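Local coordinates for protein D-psicose 3-epimerase (Agrobacterium tumefaciens, PDB 2HK0) that interconverts D-fructose and D-psicose by epimerisation at C3, using a metal-dependent active site on a TIM barrel, at residues A[170-176]-A[205-210]; A[88-94]-A[104-109]; A[236-240]-A[295-299]; A[224-228]-A[252-257]. All coordinates share one frame; numbering follows the deposited sequence.

Contact 1 of 4, residues A[170-176]-A[205-210]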
loop_
_atom_site.group_PDB
_atom_site.type_symbol
_atom_site.label_atom_id
_atom_site.label_comp_id
_atom_site.label_asym_id
_atom_site.label_seq_id
_atom_site.Cartn_x
_atom_site.Cartn_y
_atom_site.Cartn_z
ATOM N N GLU A 170 -2.919 -24.907 -9.674
ATOM C CA GLU A 170 -2.240 -23.824 -8.964
ATOM C C GLU A 170 -1.210 -23.081 -9.787
ATOM O O GLU A 170 -0.360 -23.689 -10.437
ATOM C CB GLU A 170 -1.589 -24.358 -7.678
ATOM C CG GLU A 170 -0.981 -23.275 -6.773
ATOM C CD GLU A 170 -0.490 -23.830 -5.429
ATOM O OE1 GLU A 170 -0.176 -25.040 -5.359
ATOM O OE2 GLU A 170 -0.404 -23.057 -4.447
ATOM N N VAL A 171 -1.305 -21.753 -9.757
ATOM C CA VAL A 171 -0.380 -20.872 -10.472
ATOM C C VAL A 171 0.773 -20.661 -9.491
ATOM O O VAL A 171 0.544 -20.269 -8.348
ATOM C CB VAL A 171 -1.078 -19.526 -10.819
ATOM C CG1 VAL A 171 -0.083 -18.537 -11.428
ATOM C CG2 VAL A 171 -2.220 -19.789 -11.812
ATOM N N LEU A 172 1.998 -20.940 -9.928
ATOM C CA LEU A 172 3.177 -20.824 -9.051
ATOM C C LEU A 172 4.228 -19.808 -9.508
ATOM O O LEU A 172 4.228 -19.378 -10.660
ATOM C CB LEU A 172 3.856 -22.190 -8.932
ATOM C CG LEU A 172 3.032 -23.339 -8.362
ATOM C CD1 LEU A 172 3.790 -24.657 -8.583
ATOM C CD2 LEU A 172 2.783 -23.105 -6.884
ATOM N N ASN A 173 5.138 -19.442 -8.606
ATOM C CA ASN A 173 6.185 -18.483 -8.953
ATOM C C ASN A 173 7.265 -19.140 -9.820
ATOM O O ASN A 173 7.413 -20.358 -9.826
ATOM C CB ASN A 173 6.802 -17.887 -7.683
ATOM C CG ASN A 173 7.679 -18.876 -6.936
ATOM O OD1 ASN A 173 8.774 -19.231 -7.396
ATOM N ND2 ASN A 173 7.202 -19.331 -5.785
ATOM N N ARG A 174 8.017 -18.322 -10.544
ATOM C CA ARG A 174 9.057 -18.796 -11.453
ATOM C C ARG A 174 10.043 -19.832 -10.893
ATOM O O ARG A 174 10.576 -20.648 -11.640
ATOM C CB ARG A 174 9.857 -17.600 -11.974
ATOM C CG ARG A 174 10.675 -16.911 -10.893
ATOM C CD ARG A 174 11.245 -15.594 -11.423
ATOM N NE ARG A 174 10.164 -14.692 -11.825
ATOM C CZ ARG A 174 10.342 -13.614 -12.569
ATOM N NH1 ARG A 174 11.564 -13.299 -12.987
ATOM N NH2 ARG A 174 9.301 -12.874 -12.918
ATOM N N PHE A 175 10.313 -19.787 -9.595
ATOM C CA PHE A 175 11.261 -20.736 -9.005
ATOM C C PHE A 175 10.704 -22.154 -8.837
ATOM O O PHE A 175 11.474 -23.098 -8.670
ATOM C CB PHE A 175 11.740 -20.209 -7.645
ATOM C CG PHE A 175 12.423 -18.868 -7.726
ATOM C CD1 PHE A 175 13.743 -18.767 -8.162
ATOM C CD2 PHE A 175 11.738 -17.703 -7.378
ATOM C CE1 PHE A 175 14.380 -17.515 -8.246
ATOM C CE2 PHE A 175 12.357 -16.460 -7.457
ATOM C CZ PHE A 175 13.683 -16.357 -7.892
ATOM N N GLU A 176 9.380 -22.305 -8.914
ATOM C CA GLU A 176 8.743 -23.605 -8.703
ATOM C C GLU A 176 8.025 -24.179 -9.924
ATOM O O GLU A 176 7.711 -25.364 -9.964
ATOM C CB GLU A 176 7.782 -23.502 -7.493
ATOM C CG GLU A 176 8.518 -23.063 -6.219
ATOM C CD GLU A 176 7.622 -22.913 -4.994
ATOM O OE1 GLU A 176 6.894 -23.865 -4.662
ATOM O OE2 GLU A 176 7.655 -21.838 -4.355
ATOM N N PHE A 205 1.298 -16.076 -1.810
ATOM C CA PHE A 205 2.755 -16.158 -1.804
ATOM C C PHE A 205 3.321 -16.091 -3.233
ATOM O O PHE A 205 4.324 -15.401 -3.491
ATOM C CB PHE A 205 3.213 -17.462 -1.124
ATOM C CG PHE A 205 4.707 -17.737 -1.247
ATOM C CD1 PHE A 205 5.641 -16.950 -0.573
ATOM C CD2 PHE A 205 5.168 -18.784 -2.042
ATOM C CE1 PHE A 205 7.024 -17.203 -0.691
ATOM C CE2 PHE A 205 6.551 -19.050 -2.168
ATOM C CZ PHE A 205 7.474 -18.254 -1.488
ATOM N N HIS A 206 2.673 -16.796 -4.157
ATOM C CA HIS A 206 3.136 -16.851 -5.537
ATOM C C HIS A 206 2.736 -15.596 -6.296
ATOM O O HIS A 206 3.504 -15.078 -7.111
ATOM C CB HIS A 206 2.575 -18.105 -6.221
ATOM C CG HIS A 206 2.986 -19.383 -5.552
ATOM N ND1 HIS A 206 4.298 -19.783 -5.469
ATOM C CD2 HIS A 206 2.263 -20.341 -4.922
ATOM C CE1 HIS A 206 4.372 -20.932 -4.815
ATOM N NE2 HIS A 206 3.150 -21.292 -4.472
HETATM N N MSE A 207 1.530 -15.115 -6.031
HETATM C CA MSE A 207 1.065 -13.894 -6.682
HETATM C C MSE A 207 2.004 -12.729 -6.321
HETATM O O MSE A 207 2.280 -11.860 -7.150
HETATM C CB MSE A 207 -0.350 -13.540 -6.214
HETATM C CG MSE A 207 -1.428 -14.517 -6.573
HETATM SE SE MSE A 207 -3.130 -13.846 -5.839
HETATM C CE MSE A 207 -3.193 -14.804 -4.243
ATOM N N ASN A 208 2.487 -12.720 -5.075
ATOM C CA ASN A 208 3.365 -11.656 -4.594
ATOM C C ASN A 208 4.600 -11.494 -5.469
ATOM O O ASN A 208 5.131 -10.399 -5.607
ATOM C CB ASN A 208 3.803 -11.922 -3.147
ATOM C CG ASN A 208 4.575 -10.753 -2.553
ATOM O OD1 ASN A 208 4.041 -9.651 -2.431
ATOM N ND2 ASN A 208 5.833 -10.985 -2.194
ATOM N N ILE A 209 5.064 -12.585 -6.058
ATOM C CA ILE A 209 6.243 -12.502 -6.901
ATOM C C ILE A 209 5.906 -12.168 -8.362
ATOM O O ILE A 209 6.417 -11.190 -8.923
ATOM C CB ILE A 209 7.019 -13.828 -6.884
ATOM C CG1 ILE A 209 7.489 -14.136 -5.455
ATOM C CG2 ILE A 209 8.191 -13.769 -7.891
ATOM C CD1 ILE A 209 8.099 -15.522 -5.287
ATOM N N GLU A 210 5.004 -12.951 -8.953
ATOM C CA GLU A 210 4.677 -12.812 -10.370
ATOM C C GLU A 210 3.650 -11.791 -10.862
ATOM O O GLU A 210 3.809 -11.238 -11.948
ATOM C CB GLU A 210 4.261 -14.187 -10.905
ATOM C CG GLU A 210 5.288 -15.289 -10.654
ATOM C CD GLU A 210 6.652 -14.989 -11.272
ATOM O OE1 GLU A 210 6.729 -14.147 -12.200
ATOM O OE2 GLU A 210 7.647 -15.606 -10.836
HETATM O O HOH W 1 2.225 -23.474 -2.838
#
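Arg-174 and Glu-210 meet side-on, with guanidinium and carboxylate nearly coplanar, 13° apart. Arg-174 NE donates to the syn lone pair of Glu-210 OE2 at 2.9 Å, and Arg-174 NH2 reaches Glu-210 OE1 at 3.0 Å. The same Glu-210 OE2 also takes the backbone N of Arg-174, at 2.8 Å and from above the carboxylate plane, so the carboxylate holds both side chain and main chain of the loop. Asn-173 ND2 donates to His-206 ND1 at 3.0 Å and lies in the imidazole plane, though the bond is bent and the amide tilted from it. Leu-172 CD2 lies over one face of that ring, offset toward NE2, in a CH-pi contact; Phe-205 CD2 lies over the opposite face, toward the rim. A water joins His-206 NE2 to Glu-170 OE2.

Further out, Asn-173 suits its place: OD1 accepts from Phe-175 N, closing an Asx turn, and ND2 also donates to Glu-176 OE2. Its CG sits between the backbone N and the carbonyl carbon (chi1 72°), which turns the amide towards His-206. Arg-281 of a second subunit salt-bridges Glu-210 OE1. Both segments follow adjacent parallel strands, 166-170 and 198-203, at the barrel's C-terminal end, where TIM-barrel enzymes place their active sites.

Contact 2 of 4, residues A[88-94]-A[104-109]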
loop_
_atom_site.group_PDB
_atom_site.type_symbol
_atom_site.label_atom_id
_atom_site.label_comp_id
_atom_site.label_asym_id
_atom_site.label_seq_id
_atom_site.Cartn_x
_atom_site.Cartn_y
_atom_site.Cartn_z
ATOM N N PRO A 88 2.393 -34.206 -7.737
ATOM C CA PRO A 88 2.904 -35.264 -8.613
ATOM C C PRO A 88 4.429 -35.322 -8.514
ATOM O O PRO A 88 5.065 -34.332 -8.155
ATOM C CB PRO A 88 2.436 -34.823 -9.999
ATOM C CG PRO A 88 1.240 -33.952 -9.712
ATOM C CD PRO A 88 1.709 -33.166 -8.517
ATOM N N SER A 89 5.010 -36.472 -8.846
ATOM C CA SER A 89 6.458 -36.647 -8.781
ATOM C C SER A 89 7.070 -36.724 -10.168
ATOM O O SER A 89 6.354 -36.772 -11.165
ATOM C CB SER A 89 6.802 -37.924 -8.004
ATOM O OG SER A 89 6.552 -39.077 -8.788
ATOM N N LYS A 90 8.399 -36.744 -10.226
ATOM C CA LYS A 90 9.111 -36.820 -11.497
ATOM C C LYS A 90 8.774 -38.087 -12.268
ATOM O O LYS A 90 8.763 -38.085 -13.489
ATOM C CB LYS A 90 10.630 -36.758 -11.280
ATOM C CG LYS A 90 11.092 -35.520 -10.528
ATOM C CD LYS A 90 12.605 -35.321 -10.591
ATOM C CE LYS A 90 13.008 -33.991 -9.933
ATOM N NZ LYS A 90 14.439 -33.626 -10.181
ATOM N N THR A 91 8.489 -39.167 -11.551
ATOM C CA THR A 91 8.165 -40.443 -12.189
ATOM C C THR A 91 6.667 -40.655 -12.450
ATOM O O THR A 91 6.287 -41.533 -13.218
ATOM C CB THR A 91 8.695 -41.610 -11.341
ATOM O OG1 THR A 91 8.238 -41.458 -9.992
ATOM C CG2 THR A 91 10.215 -41.625 -11.351
ATOM N N LYS A 92 5.820 -39.858 -11.803
ATOM C CA LYS A 92 4.375 -39.972 -11.993
ATOM C C LYS A 92 3.765 -38.585 -12.138
ATOM O O LYS A 92 3.447 -37.943 -11.139
ATOM C CB LYS A 92 3.727 -40.688 -10.799
ATOM C CG LYS A 92 4.297 -42.063 -10.524
ATOM C CD LYS A 92 3.582 -42.746 -9.371
ATOM C CE LYS A 92 4.192 -44.109 -9.076
ATOM N NZ LYS A 92 3.514 -44.752 -7.919
ATOM N N ASN A 93 3.618 -38.119 -13.374
ATOM C CA ASN A 93 3.043 -36.800 -13.616
ATOM C C ASN A 93 2.491 -36.751 -15.021
ATOM O O ASN A 93 2.859 -37.574 -15.866
ATOM C CB ASN A 93 4.097 -35.709 -13.436
ATOM C CG ASN A 93 5.155 -35.740 -14.515
ATOM O OD1 ASN A 93 4.879 -35.446 -15.683
ATOM N ND2 ASN A 93 6.376 -36.095 -14.134
ATOM N N LEU A 94 1.632 -35.769 -15.274
ATOM C CA LEU A 94 0.967 -35.627 -16.567
ATOM C C LEU A 94 1.668 -34.782 -17.623
ATOM O O LEU A 94 1.204 -34.695 -18.759
ATOM C CB LEU A 94 -0.440 -35.061 -16.347
ATOM C CG LEU A 94 -1.252 -35.715 -15.225
ATOM C CD1 LEU A 94 -2.513 -34.917 -14.945
ATOM C CD2 LEU A 94 -1.578 -37.148 -15.615
ATOM N N ALA A 104 1.741 -43.547 -15.870
ATOM C CA ALA A 104 1.827 -43.786 -14.436
ATOM C C ALA A 104 1.188 -42.614 -13.680
ATOM O O ALA A 104 0.576 -42.798 -12.626
ATOM C CB ALA A 104 3.284 -43.970 -14.017
ATOM N N GLY A 105 1.328 -41.408 -14.220
ATOM C CA GLY A 105 0.731 -40.248 -13.572
ATOM C C GLY A 105 -0.784 -40.361 -13.609
ATOM O O GLY A 105 -1.465 -40.099 -12.617
ATOM N N LYS A 106 -1.319 -40.760 -14.761
ATOM C CA LYS A 106 -2.762 -40.905 -14.903
ATOM C C LYS A 106 -3.275 -41.978 -13.945
ATOM O O LYS A 106 -4.328 -41.802 -13.308
ATOM C CB LYS A 106 -3.126 -41.266 -16.339
ATOM C CG LYS A 106 -4.617 -41.461 -16.544
ATOM C CD LYS A 106 -4.945 -41.748 -17.989
ATOM C CE LYS A 106 -6.448 -41.785 -18.198
ATOM N NZ LYS A 106 -6.776 -42.107 -19.607
ATOM N N ALA A 107 -2.534 -43.080 -13.835
ATOM C CA ALA A 107 -2.910 -44.164 -12.929
ATOM C C ALA A 107 -2.841 -43.663 -11.492
ATOM O O ALA A 107 -3.702 -43.986 -10.682
ATOM C CB ALA A 107 -1.985 -45.361 -13.108
ATOM N N PHE A 108 -1.807 -42.887 -11.175
ATOM C CA PHE A 108 -1.647 -42.317 -9.834
ATOM C C PHE A 108 -2.825 -41.386 -9.478
ATOM O O PHE A 108 -3.338 -41.408 -8.361
ATOM C CB PHE A 108 -0.330 -41.534 -9.751
ATOM C CG PHE A 108 -0.285 -40.530 -8.623
ATOM C CD1 PHE A 108 -0.160 -40.944 -7.298
ATOM C CD2 PHE A 108 -0.365 -39.164 -8.892
ATOM C CE1 PHE A 108 -0.109 -40.006 -6.255
ATOM C CE2 PHE A 108 -0.318 -38.222 -7.861
ATOM C CZ PHE A 108 -0.187 -38.647 -6.538
ATOM N N PHE A 109 -3.244 -40.551 -10.418
ATOM C CA PHE A 109 -4.354 -39.655 -10.147
ATOM C C PHE A 109 -5.662 -40.397 -9.914
ATOM O O PHE A 109 -6.397 -40.088 -8.978
ATOM C CB PHE A 109 -4.535 -38.648 -11.286
ATOM C CG PHE A 109 -3.769 -37.374 -11.089
ATOM C CD1 PHE A 109 -2.486 -37.220 -11.615
ATOM C CD2 PHE A 109 -4.323 -36.327 -10.359
ATOM C CE1 PHE A 109 -1.767 -36.035 -11.419
ATOM C CE2 PHE A 109 -3.612 -35.134 -10.157
ATOM C CZ PHE A 109 -2.335 -34.989 -10.686
#
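Apolar packing carries most of the meeting between Pro-88, Leu-94 and Phe-109. Pro-88 CG comes within 3.8 Å of Phe-109 CZ, and Leu-94 CD1 lies 3.8 Å from Phe-109 CE1, so neighbouring ring atoms are met by residues from the start and the end of 88-94. The other Leu-94 methyl, CD2, rests against the helix backbone, 3.7 Å from Lys-106 N. Nearer the surface, Lys-92 uses the aliphatic part of its extended chain: its CG meets Ala-104 CB, and its CD lies 4.1 Å from Phe-108 CB, the two side chains crossing at about a right angle.

Backbone packing is closest at Gly-105, whose CA is 3.6 Å from Asn-93 N, a buried nitrogen with no partner in the model. A beta carbon there would run into the carbonyl carbon of Asn-93, so glycine suits this position.

The hydrogen bonds lie within the loop, none crossing to the helix, and are consistent with holding its bend. Asn-93 ND2 donates almost straight to Ser-89 O (3.0 Å, 164°), while Asn-93 OD1 accepts from the backbone nitrogens of Ser-95 and Ser-96. The loop leads from strand 81-85 to helix 99-118 and folds back on it, with Ile-156 of helix 142-162 packing against Leu-94 and Phe-109.

Contact 3 of 4, residues A[236-240]-A[295-299]; sequences RVPGK and DARNA
A type II beta turn, Val-237 to Lys-240, in the loop between strand 225-230 and helix 245-254, rests on the long C-terminal helix 289-307. At a phi of 105° for Gly-239, a beta carbon would collide with the carbonyl oxygen of Pro-238, so glycine suits the third position. Lys-240 N closes the turn on Val-237 O.

Ala-299 presents its methyl to the turn. Its CB lies 3.7 Å from Val-237 CB and 4.0 Å from Pro-238 CD, and it approaches Pro-238 O to 3.3 Å. Such a small side chain lets the turn come close to the helix. The CA of Ala-299 makes a CA-H...O contact with Pro-238 O, a buried oxygen that has no hydrogen-bond partner in the model. One helical turn earlier, Asp-295 receives Lys-240 NZ at its OD1, 2.9 Å away, in a salt bridge. The ammonium stands well above the carboxylate plane, 56° out of it. The lysine chain, bent at chi2 (-80°), crosses the aspartate at about a right angle to get there. Lys-291 forms a second salt bridge with Asp-295 OD1, so two positive groups share this oxygen. Met-263 of strand 260-263 touches both Pro-238 and Ala-299, so the turn and the C-terminal helix meet beside the last barrel strand.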
loop_
_atom_site.group_PDB
_atom_site.type_symbol
_atom_site.label_atom_id
_atom_site.label_comp_id
_atom_site.label_asym_id
_atom_site.label_seq_id
_atom_site.Cartn_x
_atom_site.Cartn_y
_atom_site.Cartn_z
ATOM N N ARG A 236 4.443 -16.219 6.628
ATOM C CA ARG A 236 3.916 -16.170 7.986
ATOM C C ARG A 236 2.391 -16.212 7.831
ATOM O O ARG A 236 1.872 -16.067 6.719
ATOM C CB ARG A 236 4.325 -14.870 8.677
ATOM C CG ARG A 236 5.811 -14.811 9.064
ATOM C CD ARG A 236 6.139 -13.413 9.567
ATOM N NE ARG A 236 6.079 -12.496 8.445
ATOM C CZ ARG A 236 5.954 -11.179 8.547
ATOM N NH1 ARG A 236 5.870 -10.602 9.746
ATOM N NH2 ARG A 236 5.920 -10.445 7.440
ATOM N N VAL A 237 1.679 -16.407 8.933
ATOM C CA VAL A 237 0.233 -16.465 8.874
ATOM C C VAL A 237 -0.327 -15.115 8.452
ATOM O O VAL A 237 0.256 -14.066 8.721
ATOM C CB VAL A 237 -0.376 -16.854 10.237
ATOM C CG1 VAL A 237 0.230 -18.169 10.729
ATOM C CG2 VAL A 237 -0.141 -15.752 11.238
ATOM N N PRO A 238 -1.465 -15.134 7.754
ATOM C CA PRO A 238 -2.109 -13.907 7.288
ATOM C C PRO A 238 -2.355 -12.911 8.423
ATOM O O PRO A 238 -2.829 -13.278 9.500
ATOM C CB PRO A 238 -3.404 -14.417 6.680
ATOM C CG PRO A 238 -2.991 -15.776 6.123
ATOM C CD PRO A 238 -2.185 -16.330 7.282
ATOM N N GLY A 239 -2.021 -11.651 8.174
ATOM C CA GLY A 239 -2.212 -10.624 9.180
ATOM C C GLY A 239 -0.918 -10.186 9.851
ATOM O O GLY A 239 -0.878 -9.122 10.488
ATOM N N LYS A 240 0.137 -10.993 9.728
ATOM C CA LYS A 240 1.426 -10.654 10.338
ATOM C C LYS A 240 2.219 -9.692 9.443
ATOM O O LYS A 240 3.183 -9.055 9.896
ATOM C CB LYS A 240 2.278 -11.917 10.521
ATOM C CG LYS A 240 1.737 -12.959 11.504
ATOM C CD LYS A 240 2.047 -12.556 12.941
ATOM C CE LYS A 240 1.875 -13.734 13.906
ATOM N NZ LYS A 240 2.190 -13.287 15.294
ATOM N N ASP A 295 -1.415 -17.885 16.953
ATOM C CA ASP A 295 -1.206 -17.176 15.687
ATOM C C ASP A 295 -2.239 -17.675 14.660
ATOM O O ASP A 295 -2.851 -16.885 13.949
ATOM C CB ASP A 295 0.203 -17.428 15.143
ATOM C CG ASP A 295 1.264 -16.611 15.853
ATOM O OD1 ASP A 295 0.922 -15.607 16.503
ATOM O OD2 ASP A 295 2.454 -16.959 15.739
ATOM N N ALA A 296 -2.428 -18.991 14.590
ATOM C CA ALA A 296 -3.394 -19.573 13.653
ATOM C C ALA A 296 -4.795 -19.034 13.946
ATOM O O ALA A 296 -5.512 -18.586 13.049
ATOM C CB ALA A 296 -3.383 -21.101 13.758
ATOM N N ARG A 297 -5.175 -19.069 15.217
ATOM C CA ARG A 297 -6.486 -18.592 15.639
ATOM C C ARG A 297 -6.667 -17.098 15.325
ATOM O O ARG A 297 -7.746 -16.671 14.877
ATOM C CB ARG A 297 -6.653 -18.849 17.141
ATOM C CG ARG A 297 -8.065 -19.082 17.618
ATOM C CD ARG A 297 -8.019 -20.037 18.822
ATOM N NE ARG A 297 -6.873 -19.730 19.669
ATOM C CZ ARG A 297 -6.287 -20.578 20.512
ATOM N NH1 ARG A 297 -6.734 -21.820 20.657
ATOM N NH2 ARG A 297 -5.214 -20.186 21.185
ATOM N N ASN A 298 -5.620 -16.302 15.540
ATOM C CA ASN A 298 -5.743 -14.871 15.268
ATOM C C ASN A 298 -5.779 -14.609 13.757
ATOM O O ASN A 298 -6.508 -13.725 13.295
ATOM C CB ASN A 298 -4.594 -14.075 15.936
ATOM C CG ASN A 298 -4.672 -14.106 17.470
ATOM O OD1 ASN A 298 -5.761 -14.213 18.040
ATOM N ND2 ASN A 298 -3.523 -14.007 18.136
ATOM N N ALA A 299 -5.003 -15.377 12.991
ATOM C CA ALA A 299 -4.986 -15.201 11.540
ATOM C C ALA A 299 -6.355 -15.564 10.967
ATOM O O ALA A 299 -6.807 -14.940 10.005
ATOM C CB ALA A 299 -3.896 -16.059 10.894
#

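Contact 4 of 4, residues A[224-228]-A[252-257]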
loop_
_atom_site.group_PDB
_atom_site.type_symbol
_atom_site.label_atom_id
_atom_site.label_comp_id
_atom_site.label_asym_id
_atom_site.label_seq_id
_atom_site.Cartn_x
_atom_site.Cartn_y
_atom_site.Cartn_z
ATOM N N LEU A 224 -13.561 -18.733 -12.807
ATOM C CA LEU A 224 -12.724 -19.939 -12.802
ATOM C C LEU A 224 -11.904 -20.148 -11.519
ATOM O O LEU A 224 -11.207 -21.165 -11.391
ATOM C CB LEU A 224 -11.768 -19.941 -14.003
ATOM C CG LEU A 224 -12.461 -20.077 -15.369
ATOM C CD1 LEU A 224 -11.424 -20.034 -16.494
ATOM C CD2 LEU A 224 -13.262 -21.379 -15.406
ATOM N N LEU A 225 -11.978 -19.208 -10.576
ATOM C CA LEU A 225 -11.211 -19.350 -9.336
ATOM C C LEU A 225 -11.907 -20.429 -8.523
ATOM O O LEU A 225 -13.036 -20.224 -8.065
ATOM C CB LEU A 225 -11.207 -18.041 -8.531
ATOM C CG LEU A 225 -9.950 -17.613 -7.739
ATOM C CD1 LEU A 225 -10.373 -17.000 -6.424
ATOM C CD2 LEU A 225 -8.997 -18.715 -7.526
ATOM N N GLY A 226 -11.237 -21.561 -8.329
ATOM C CA GLY A 226 -11.844 -22.644 -7.573
ATOM C C GLY A 226 -11.261 -22.917 -6.198
ATOM O O GLY A 226 -11.893 -23.591 -5.388
ATOM N N HIS A 227 -10.066 -22.392 -5.926
ATOM C CA HIS A 227 -9.395 -22.604 -4.641
ATOM C C HIS A 227 -8.412 -21.438 -4.428
ATOM O O HIS A 227 -7.935 -20.837 -5.394
ATOM C CB HIS A 227 -8.660 -23.950 -4.675
ATOM C CG HIS A 227 -8.441 -24.561 -3.326
ATOM N ND1 HIS A 227 -9.414 -24.578 -2.347
ATOM C CD2 HIS A 227 -7.371 -25.210 -2.804
ATOM C CE1 HIS A 227 -8.954 -25.209 -1.281
ATOM N NE2 HIS A 227 -7.715 -25.604 -1.532
ATOM N N PHE A 228 -8.111 -21.119 -3.173
ATOM C CA PHE A 228 -7.253 -19.976 -2.854
ATOM C C PHE A 228 -6.381 -20.249 -1.627
ATOM O O PHE A 228 -6.866 -20.734 -0.600
ATOM C CB PHE A 228 -8.158 -18.761 -2.580
ATOM C CG PHE A 228 -7.453 -17.420 -2.601
ATOM C CD1 PHE A 228 -6.906 -16.919 -3.773
ATOM C CD2 PHE A 228 -7.425 -16.619 -1.457
ATOM C CE1 PHE A 228 -6.345 -15.634 -3.819
ATOM C CE2 PHE A 228 -6.866 -15.329 -1.482
ATOM C CZ PHE A 228 -6.328 -14.835 -2.663
ATOM N N LEU A 252 -12.002 -10.705 -4.089
ATOM C CA LEU A 252 -12.714 -11.965 -3.868
ATOM C C LEU A 252 -14.226 -11.681 -3.848
ATOM O O LEU A 252 -15.011 -12.426 -4.434
ATOM C CB LEU A 252 -12.255 -12.630 -2.552
ATOM C CG LEU A 252 -10.803 -13.141 -2.550
ATOM C CD1 LEU A 252 -10.466 -13.727 -1.180
ATOM C CD2 LEU A 252 -10.605 -14.205 -3.637
ATOM N N ARG A 253 -14.633 -10.596 -3.193
ATOM C CA ARG A 253 -16.051 -10.249 -3.174
ATOM C C ARG A 253 -16.535 -9.815 -4.568
ATOM O O ARG A 253 -17.646 -10.156 -4.969
ATOM C CB ARG A 253 -16.333 -9.155 -2.139
ATOM C CG ARG A 253 -16.863 -9.712 -0.807
ATOM C CD ARG A 253 -15.865 -9.604 0.351
ATOM N NE ARG A 253 -15.698 -8.219 0.790
ATOM C CZ ARG A 253 -14.670 -7.780 1.511
ATOM N NH1 ARG A 253 -13.708 -8.615 1.885
ATOM N NH2 ARG A 253 -14.597 -6.498 1.843
ATOM N N ASP A 254 -15.699 -9.089 -5.312
ATOM C CA ASP A 254 -16.057 -8.654 -6.669
ATOM C C ASP A 254 -16.441 -9.870 -7.513
ATOM O O ASP A 254 -17.375 -9.809 -8.311
ATOM C CB ASP A 254 -14.888 -7.969 -7.393
ATOM C CG ASP A 254 -14.702 -6.508 -7.006
ATOM O OD1 ASP A 254 -15.662 -5.887 -6.497
ATOM O OD2 ASP A 254 -13.578 -5.978 -7.239
ATOM N N ILE A 255 -15.711 -10.975 -7.356
ATOM C CA ILE A 255 -16.021 -12.160 -8.150
ATOM C C ILE A 255 -16.979 -13.124 -7.458
ATOM O O ILE A 255 -17.175 -14.258 -7.923
ATOM C CB ILE A 255 -14.734 -12.923 -8.553
ATOM C CG1 ILE A 255 -14.051 -13.521 -7.325
ATOM C CG2 ILE A 255 -13.786 -11.980 -9.265
ATOM C CD1 ILE A 255 -12.894 -14.482 -7.686
ATOM N N ASN A 256 -17.574 -12.678 -6.355
ATOM C CA ASN A 256 -18.502 -13.510 -5.600
ATOM C C ASN A 256 -17.890 -14.855 -5.200
ATOM O O ASN A 256 -18.568 -15.892 -5.243
ATOM C CB ASN A 256 -19.777 -13.788 -6.414
ATOM C CG ASN A 256 -20.594 -12.543 -6.662
ATOM O OD1 ASN A 256 -20.821 -11.749 -5.751
ATOM N ND2 ASN A 256 -21.059 -12.372 -7.899
ATOM N N TYR A 257 -16.620 -14.852 -4.811
ATOM C CA TYR A 257 -15.976 -16.094 -4.413
ATOM C C TYR A 257 -16.640 -16.668 -3.159
ATOM O O TYR A 257 -16.763 -15.980 -2.139
ATOM C CB TYR A 257 -14.493 -15.857 -4.125
ATOM C CG TYR A 257 -13.714 -17.121 -3.870
ATOM C CD1 TYR A 257 -13.521 -18.049 -4.887
ATOM C CD2 TYR A 257 -13.156 -17.381 -2.622
ATOM C CE1 TYR A 257 -12.789 -19.212 -4.669
ATOM C CE2 TYR A 257 -12.412 -18.542 -2.390
ATOM C CZ TYR A 257 -12.236 -19.450 -3.422
ATOM O OH TYR A 257 -11.496 -20.589 -3.222
#
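The backbones stay apart, Leu-225 and Tyr-257 having the nearest CA atoms at 7.6 Å, and no hydrogen bond crosses between strand and helix end; side chains fill the distance. Leu-225 stands at the centre. Its CD1 lies over one face of the Tyr-257 ring in a CH-pi contact, 4.0 Å from the ring centroid, with the two side chains crossing at about a right angle. The same methyl is 3.8 Å from Ile-255 CD1 and 4.0 Å from Leu-252 CD2, so one branch of a leucine serves three apolar neighbours.

Tyr-257 extends toward the strand with CG anti to the backbone N (chi1 -173°), which brings the edge of its ring against the main chain of residues 225 to 227. Leu-225 O lies in the ring plane, 3.6 Å from Tyr-257 CE1, and the hydroxyl reaches past it to within 3.2 Å of His-227 CA. That OH finds its hydrogen bond at Ala-260 O, on the following strand, so tyrosine suits a place needing both a long flat ring and a polar end.

These residues belong to a beta-alpha-beta unit of the barrel, strand 225-230, helix 245-254 and strand 260-263. The helix ends in a Schellman motif: Tyr-257 N bonds to Leu-252 O and Asn-256 N to Arg-253 O, with Asn-256 as the C-prime residue. Asparagine accepts its positive phi (55°) more readily than most residues; beyond it Tyr-257 points back toward the strand.

Leu-252 CD2 also sits over the centre of the Phe-228 ring, 4.3 Å above its plane, and Ile-218 of helix 214-221 touches Phe-228, Leu-252 and Ile-255.

How the contacts relate
From the N terminus, contact 2 comes first, folding the loop after strand 81-85 onto the helix that follows it. Contact 1 then closes a longer excursion, from the end of strand 166-170 through helix 183-193 and strand 198-203 to helix 204-210. Contacts 3 and 4 cross: 224-228 opens, 236-240 follows, 252-257 closes contact 4 within its beta-alpha-beta unit, and 295-299 closes contact 3 on the C-terminal helix. Contact 1 touches contact 4 where Met-207 CE packs on Phe-228 CE1, 3.3 Å apart. Contacts 2 and 3, centres about 34 Å apart, lie on opposite sides of the chain's centre. Contacts 1 and 3 both touch the second subunit.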